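Long-range contacts in chitinase (Thermococcus kodakarensis KOD1, PDB 5DHE), which hydrolyses chitin, the fragment here being its third chitin-binding domain, which probably holds the enzyme on its insoluble substrate: residues A[9-14]-A[21-26]; A[29-34]-A[91-96]. All blocks are in the same frame, centred on the assembly; numbering follows the deposited sequence.

Overall arrangement
Both contacts belong to one all-beta domain, and they follow each other along the chain without nesting or crossing. Leaving the N terminus, the chain first makes the hairpin of strands 9-15 and 18-26, where contact 1 closes a short local loop at one margin of a four-stranded antiparallel sheet. It then crosses through the loop around residues 29-34 into the second, five-stranded sheet. Contact 2 closes a far longer excursion, bringing the start of strand 34-39 beside the end of strand 85-92. The contact centres lie about 17 Å apart, yet Leu-25 of contact 1 packs on Trp-33 of contact 2, joining the first sheet to the segment that leads into the second.

Contact 1: residues A[9-14]-A[21-26]; sequences FSVKIQ and YDVTLN
Strands 9-14 and 21-26 run antiparallel, their axes 4.7 Å apart at closest approach, and alternate side chains divide the pair into an apolar and a polar face, a plain example of how strand alternation sorts side chains between core and surface. Two hydrogen-bonded pairs hold the backbones: Ser-10 with Thr-24 and Lys-12 with Asp-22, each donating and accepting once. The straightest bond runs from Asp-22 N to Lys-12 O, 2.9 Å and nearly along the carbonyl axis, whereas Ser-10 N reaches Thr-24 O with a more bent N-H (141°).

Phe-9, Val-11, Ile-13, Tyr-21, Val-23 and Leu-25 share the apolar face. Phe-9, its CG anti to the carbonyl carbon (chi1 -83°), meets Leu-25 CD2 through CD1 at 3.6 Å, and Val-23 CG1 sits at the ring edge, in plane. Leu-25 extends CD1 (anti to CA), leaving CD2 to meet that ring. At the other end Ile-13 takes the crowded rotamer, CG1 between backbone N and carbonyl carbon (chi1 78°), which leaves CG2 to touch Tyr-21 CD2 at 3.6 Å. Tyr-21, its CG likewise anti to the carbonyl carbon, stacks its ring with Phe-77 and hydrogen-bonds Val-85 N through its hydroxyl.

On the polar face Ser-10 and Thr-24 meet through their CB atoms, 3.8 Å apart. Water 1 lies 2.8 Å from Ser-10 O, between it and Asp-22 O and beside Thr-24 OG1, with more acceptors around it than protons. The extended Lys-12 chain leads away from the partner strand; despite a bend at chi4, NZ stays 6.2 Å from Asp-22 OD1, too far for a salt bridge.

Met-88 and Leu-90 of the facing sheet meet the apolar side. This is the edge hairpin of a beta-sandwich, consistent with a carbohydrate-binding module of the cellulose-binding clan.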
loop_
_atom_site.group_PDB
_atom_site.type_symbol
_atom_site.label_atom_id
_atom_site.label_comp_id
_atom_site.label_asym_id
_atom_site.label_seq_id
_atom_site.Cartn_x
_atom_site.Cartn_y
_atom_site.Cartn_z
ATOM N N PHE A 9 -4.510 6.972 4.566
ATOM C CA PHE A 9 -3.538 5.990 5.072
ATOM C C PHE A 9 -3.402 5.954 6.586
ATOM O O PHE A 9 -3.364 6.997 7.245
ATOM C CB PHE A 9 -2.112 6.276 4.555
ATOM C CG PHE A 9 -1.800 5.737 3.181
ATOM C CD1 PHE A 9 -1.847 4.375 2.919
ATOM C CD2 PHE A 9 -1.350 6.596 2.182
ATOM C CE1 PHE A 9 -1.438 3.871 1.682
ATOM C CE2 PHE A 9 -0.936 6.104 0.933
ATOM C CZ PHE A 9 -0.982 4.731 0.686
ATOM N N SER A 10 -3.302 4.744 7.123
ATOM C CA SER A 10 -3.019 4.536 8.546
ATOM C C SER A 10 -2.056 3.356 8.470
ATOM O O SER A 10 -2.474 2.220 8.258
ATOM C CB SER A 10 -4.263 4.160 9.342
ATOM O OG SER A 10 -3.905 4.066 10.715
ATOM N N VAL A 11 -0.767 3.643 8.649
ATOM C CA VAL A 11 0.287 2.647 8.502
ATOM C C VAL A 11 1.101 2.382 9.760
ATOM O O VAL A 11 1.495 3.316 10.467
ATOM C CB VAL A 11 1.250 3.098 7.367
ATOM C CG1 VAL A 11 2.367 2.086 7.153
ATOM C CG2 VAL A 11 0.462 3.305 6.085
ATOM N N LYS A 12 1.335 1.104 10.045
ATOM C CA LYS A 12 2.125 0.715 11.214
ATOM C C LYS A 12 3.221 -0.198 10.704
ATOM O O LYS A 12 2.945 -1.125 9.938
ATOM C CB LYS A 12 1.263 -0.044 12.229
ATOM C CG LYS A 12 0.151 0.791 12.850
ATOM C CD LYS A 12 -0.509 0.030 13.980
ATOM C CE LYS A 12 -1.473 0.926 14.739
ATOM N NZ LYS A 12 -2.353 1.663 13.809
ATOM N N ILE A 13 4.456 0.038 11.137
ATOM C CA ILE A 13 5.562 -0.782 10.664
ATOM C C ILE A 13 6.376 -1.405 11.797
ATOM O O ILE A 13 6.506 -0.825 12.875
ATOM C CB ILE A 13 6.481 0.044 9.734
ATOM C CG1 ILE A 13 7.397 0.955 10.539
ATOM C CG2 ILE A 13 5.625 0.919 8.808
ATOM C CD1 ILE A 13 8.463 1.630 9.681
ATOM N N GLN A 14 6.883 -2.607 11.545
ATOM C CA GLN A 14 7.693 -3.353 12.505
ATOM C C GLN A 14 8.922 -3.819 11.746
ATOM O O GLN A 14 8.788 -4.520 10.745
ATOM C CB GLN A 14 6.952 -4.601 13.007
ATOM C CG GLN A 14 5.690 -4.343 13.826
ATOM C CD GLN A 14 5.182 -5.600 14.521
ATOM O OE1 GLN A 14 4.580 -6.483 13.895
ATOM N NE2 GLN A 14 5.434 -5.690 15.820
ATOM N N TYR A 21 4.567 -4.146 7.084
ATOM C CA TYR A 21 3.784 -2.939 6.858
ATOM C C TYR A 21 2.323 -3.330 6.990
ATOM O O TYR A 21 1.821 -4.177 6.247
ATOM C CB TYR A 21 4.060 -2.358 5.464
ATOM C CG TYR A 21 5.468 -1.829 5.303
ATOM C CD1 TYR A 21 6.526 -2.691 5.031
ATOM C CD2 TYR A 21 5.744 -0.478 5.498
ATOM C CE1 TYR A 21 7.833 -2.220 4.961
ATOM C CE2 TYR A 21 7.046 0.011 5.439
ATOM C CZ TYR A 21 8.085 -0.869 5.172
ATOM O OH TYR A 21 9.368 -0.406 5.152
ATOM N N ASP A 22 1.651 -2.736 7.971
ATOM C CA ASP A 22 0.242 -2.998 8.227
ATOM C C ASP A 22 -0.436 -1.749 7.711
ATOM O O ASP A 22 -0.302 -0.666 8.299
ATOM C CB ASP A 22 0.014 -3.167 9.727
ATOM C CG ASP A 22 -1.404 -3.574 10.055
ATOM O OD1 ASP A 22 -2.348 -2.900 9.597
ATOM O OD2 ASP A 22 -1.571 -4.570 10.785
ATOM N N VAL A 23 -1.164 -1.902 6.615
ATOM C CA VAL A 23 -1.781 -0.769 5.953
ATOM C C VAL A 23 -3.293 -0.722 6.031
ATOM O O VAL A 23 -3.972 -1.614 5.543
ATOM C CB VAL A 23 -1.386 -0.760 4.450
ATOM C CG1 VAL A 23 -1.966 0.466 3.747
ATOM C CG2 VAL A 23 0.127 -0.797 4.300
ATOM N N THR A 24 -3.810 0.334 6.635
ATOM C CA THR A 24 -5.245 0.520 6.718
ATOM C C THR A 24 -5.585 1.689 5.804
ATOM O O THR A 24 -4.886 2.709 5.777
ATOM C CB THR A 24 -5.692 0.821 8.170
ATOM O OG1 THR A 24 -5.537 -0.366 8.960
ATOM C CG2 THR A 24 -7.157 1.275 8.202
ATOM N N LEU A 25 -6.634 1.506 5.008
ATOM C CA LEU A 25 -7.096 2.535 4.089
ATOM C C LEU A 25 -8.490 2.962 4.530
ATOM O O LEU A 25 -9.442 2.184 4.456
ATOM C CB LEU A 25 -7.174 1.999 2.664
ATOM C CG LEU A 25 -5.904 1.370 2.097
ATOM C CD1 LEU A 25 -6.230 0.810 0.693
ATOM C CD2 LEU A 25 -4.764 2.405 2.031
ATOM N N ASN A 26 -8.584 4.197 5.003
ATOM C CA ASN A 26 -9.852 4.755 5.447
ATOM C C ASN A 26 -10.368 5.497 4.232
ATOM O O ASN A 26 -10.109 6.688 4.030
ATOM C CB ASN A 26 -9.588 5.651 6.650
ATOM C CG ASN A 26 -9.119 4.842 7.844
ATOM O OD1 ASN A 26 -7.999 5.018 8.341
ATOM N ND2 ASN A 26 -9.962 3.920 8.295
HETATM O O HOH W 1 -2.583 0.053 9.954
#

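Contact 2: residues A[29-34]-A[91-96]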
loop_
_atom_site.group_PDB
_atom_site.type_symbol
_atom_site.label_atom_id
_atom_site.label_comp_id
_atom_site.label_asym_id
_atom_site.label_seq_id
_atom_site.Cartn_x
_atom_site.Cartn_y
_atom_site.Cartn_z
ATOM N N GLY A 29 -15.613 4.715 1.226
ATOM C CA GLY A 29 -16.434 4.129 0.174
ATOM C C GLY A 29 -15.803 2.835 -0.308
ATOM O O GLY A 29 -14.721 2.462 0.156
ATOM N N THR A 30 -16.469 2.155 -1.238
ATOM C CA THR A 30 -15.977 0.891 -1.788
ATOM C C THR A 30 -15.404 1.187 -3.165
ATOM O O THR A 30 -16.134 1.645 -4.057
ATOM C CB THR A 30 -17.119 -0.123 -1.866
ATOM O OG1 THR A 30 -17.647 -0.314 -0.545
ATOM C CG2 THR A 30 -16.625 -1.466 -2.387
ATOM N N TYR A 31 -14.111 0.902 -3.342
ATOM C CA TYR A 31 -13.401 1.228 -4.586
ATOM C C TYR A 31 -12.374 0.202 -5.048
ATOM O O TYR A 31 -11.852 -0.587 -4.262
ATOM C CB TYR A 31 -12.612 2.538 -4.396
ATOM C CG TYR A 31 -13.408 3.724 -3.888
ATOM C CD1 TYR A 31 -14.251 4.433 -4.746
ATOM C CD2 TYR A 31 -13.276 4.178 -2.572
ATOM C CE1 TYR A 31 -14.928 5.563 -4.309
ATOM C CE2 TYR A 31 -13.961 5.315 -2.121
ATOM C CZ TYR A 31 -14.779 6.002 -3.007
ATOM O OH TYR A 31 -15.415 7.152 -2.614
ATOM N N ASP A 32 -12.063 0.264 -6.340
ATOM C CA ASP A 32 -11.016 -0.573 -6.901
ATOM C C ASP A 32 -9.774 0.292 -6.663
ATOM O O ASP A 32 -9.251 0.950 -7.568
ATOM C CB ASP A 32 -11.266 -0.808 -8.389
ATOM C CG ASP A 32 -12.469 -1.706 -8.629
ATOM O OD1 ASP A 32 -12.497 -2.806 -8.048
ATOM O OD2 ASP A 32 -13.385 -1.314 -9.387
ATOM N N TRP A 33 -9.321 0.296 -5.418
ATOM C CA TRP A 33 -8.174 1.099 -5.038
ATOM C C TRP A 33 -6.861 0.494 -5.509
ATOM O O TRP A 33 -6.784 -0.692 -5.828
ATOM C CB TRP A 33 -8.151 1.318 -3.508
ATOM C CG TRP A 33 -8.194 0.076 -2.648
ATOM C CD1 TRP A 33 -9.289 -0.432 -1.994
ATOM C CD2 TRP A 33 -7.093 -0.776 -2.308
ATOM N NE1 TRP A 33 -8.929 -1.535 -1.262
ATOM C CE2 TRP A 33 -7.588 -1.770 -1.439
ATOM C CE3 TRP A 33 -5.731 -0.794 -2.653
ATOM C CZ2 TRP A 33 -6.775 -2.778 -0.913
ATOM C CZ3 TRP A 33 -4.918 -1.794 -2.130
ATOM C CH2 TRP A 33 -5.441 -2.777 -1.267
ATOM N N VAL A 34 -5.826 1.323 -5.559
ATOM C CA VAL A 34 -4.504 0.883 -5.966
ATOM C C VAL A 34 -3.495 1.555 -5.046
ATOM O O VAL A 34 -3.575 2.761 -4.825
ATOM C CB VAL A 34 -4.177 1.332 -7.409
ATOM C CG1 VAL A 34 -2.713 0.982 -7.752
ATOM C CG2 VAL A 34 -5.134 0.683 -8.391
ATOM N N TYR A 91 -4.223 5.489 -4.973
ATOM C CA TYR A 91 -4.954 5.996 -6.127
ATOM C C TYR A 91 -6.340 5.380 -6.149
ATOM O O TYR A 91 -6.526 4.176 -5.901
ATOM C CB TYR A 91 -4.255 5.605 -7.429
ATOM C CG TYR A 91 -2.919 6.258 -7.613
ATOM C CD1 TYR A 91 -2.819 7.525 -8.180
ATOM C CD2 TYR A 91 -1.753 5.608 -7.212
ATOM C CE1 TYR A 91 -1.571 8.139 -8.345
ATOM C CE2 TYR A 91 -0.514 6.204 -7.367
ATOM C CZ TYR A 91 -0.428 7.465 -7.930
ATOM O OH TYR A 91 0.804 8.058 -8.087
ATOM N N VAL A 92 -7.317 6.216 -6.459
ATOM C CA VAL A 92 -8.704 5.770 -6.590
ATOM C C VAL A 92 -9.188 6.482 -7.843
ATOM O O VAL A 92 -9.094 7.710 -7.945
ATOM C CB VAL A 92 -9.564 6.159 -5.365
ATOM C CG1 VAL A 92 -11.053 5.910 -5.664
ATOM C CG2 VAL A 92 -9.161 5.320 -4.164
ATOM N N ASN A 93 -9.665 5.709 -8.817
ATOM C CA ASN A 93 -10.147 6.274 -10.073
ATOM C C ASN A 93 -9.158 7.249 -10.711
ATOM O O ASN A 93 -9.516 8.365 -11.097
ATOM C CB ASN A 93 -11.517 6.929 -9.853
ATOM C CG ASN A 93 -12.581 5.902 -9.488
ATOM O OD1 ASN A 93 -12.636 4.832 -10.096
ATOM N ND2 ASN A 93 -13.416 6.211 -8.497
ATOM N N ASP A 94 -7.909 6.801 -10.800
ATOM C CA ASP A 94 -6.822 7.544 -11.415
ATOM C C ASP A 94 -6.500 8.900 -10.811
ATOM O O ASP A 94 -6.003 9.794 -11.502
ATOM C CB ASP A 94 -7.095 7.692 -12.913
ATOM C CG ASP A 94 -7.182 6.351 -13.613
ATOM O OD1 ASP A 94 -6.219 5.561 -13.510
ATOM O OD2 ASP A 94 -8.212 6.083 -14.262
ATOM N N GLN A 95 -6.785 9.055 -9.525
ATOM C CA GLN A 95 -6.483 10.299 -8.826
ATOM C C GLN A 95 -5.689 9.939 -7.579
ATOM O O GLN A 95 -5.961 8.931 -6.935
ATOM C CB GLN A 95 -7.763 11.024 -8.422
ATOM C CG GLN A 95 -8.558 11.546 -9.610
ATOM C CD GLN A 95 -9.828 12.284 -9.208
ATOM O OE1 GLN A 95 -10.326 13.126 -9.961
ATOM N NE2 GLN A 95 -10.364 11.969 -8.037
ATOM N N LEU A 96 -4.712 10.769 -7.234
ATOM C CA LEU A 96 -3.892 10.516 -6.051
ATOM C C LEU A 96 -4.672 10.987 -4.824
ATOM O O LEU A 96 -4.960 12.178 -4.674
ATOM C CB LEU A 96 -2.557 11.275 -6.175
ATOM C CG LEU A 96 -1.577 11.112 -5.013
ATOM C CD1 LEU A 96 -1.100 9.673 -4.928
ATOM C CD2 LEU A 96 -0.384 12.051 -5.204
HETATM O O HOH W 2 -13.387 2.515 -7.984
HETATM O O HOH W 3 -10.530 3.147 -8.795
#
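A single antiparallel bridge, Val-34 with Tyr-91, makes the firm end of this contact. Tyr-91 N donates to Val-34 O at 2.8 Å, almost straight (174°) and nearly along the carbonyl axis; the return bond, Val-34 N to Tyr-91 O, is longer at 3.0 Å and more bent.

Beside the bridge the packing is carried by Val-92. With CG1 anti to its backbone N (chi1 169°), it lays that methyl over one face of the Tyr-31 ring, 3.9 Å from the centroid, a CH-pi contact in which the two side chains cross at about a right angle. The other branch, CG2, approaches Trp-33 CB at 4.2 Å. Trp-97 meets Tyr-31 edge-to-face. An alanine in place of Tyr-31 removes the ring under Val-92 CG1 and the edge-to-face partner of Trp-97, and would probably loosen the packing between the loop and the hairpin turn.

Toward Asp-32 and Asn-93 direct contact gives way to solvent. Water 3 accepts from Asn-93 N at 2.7 Å and donates to Asp-32 O; water 2 accepts from Asp-32 N and donates to Asn-93 OD1. Two waters link an inverse gamma turn centred on Asp-32 to the hairpin turn of residues 92-95.

That turn is type I', the classic tight link of a two-residue beta hairpin, here closing strands 85-92 and 95-99 at one edge of the five-stranded sheet of a beta-sandwich.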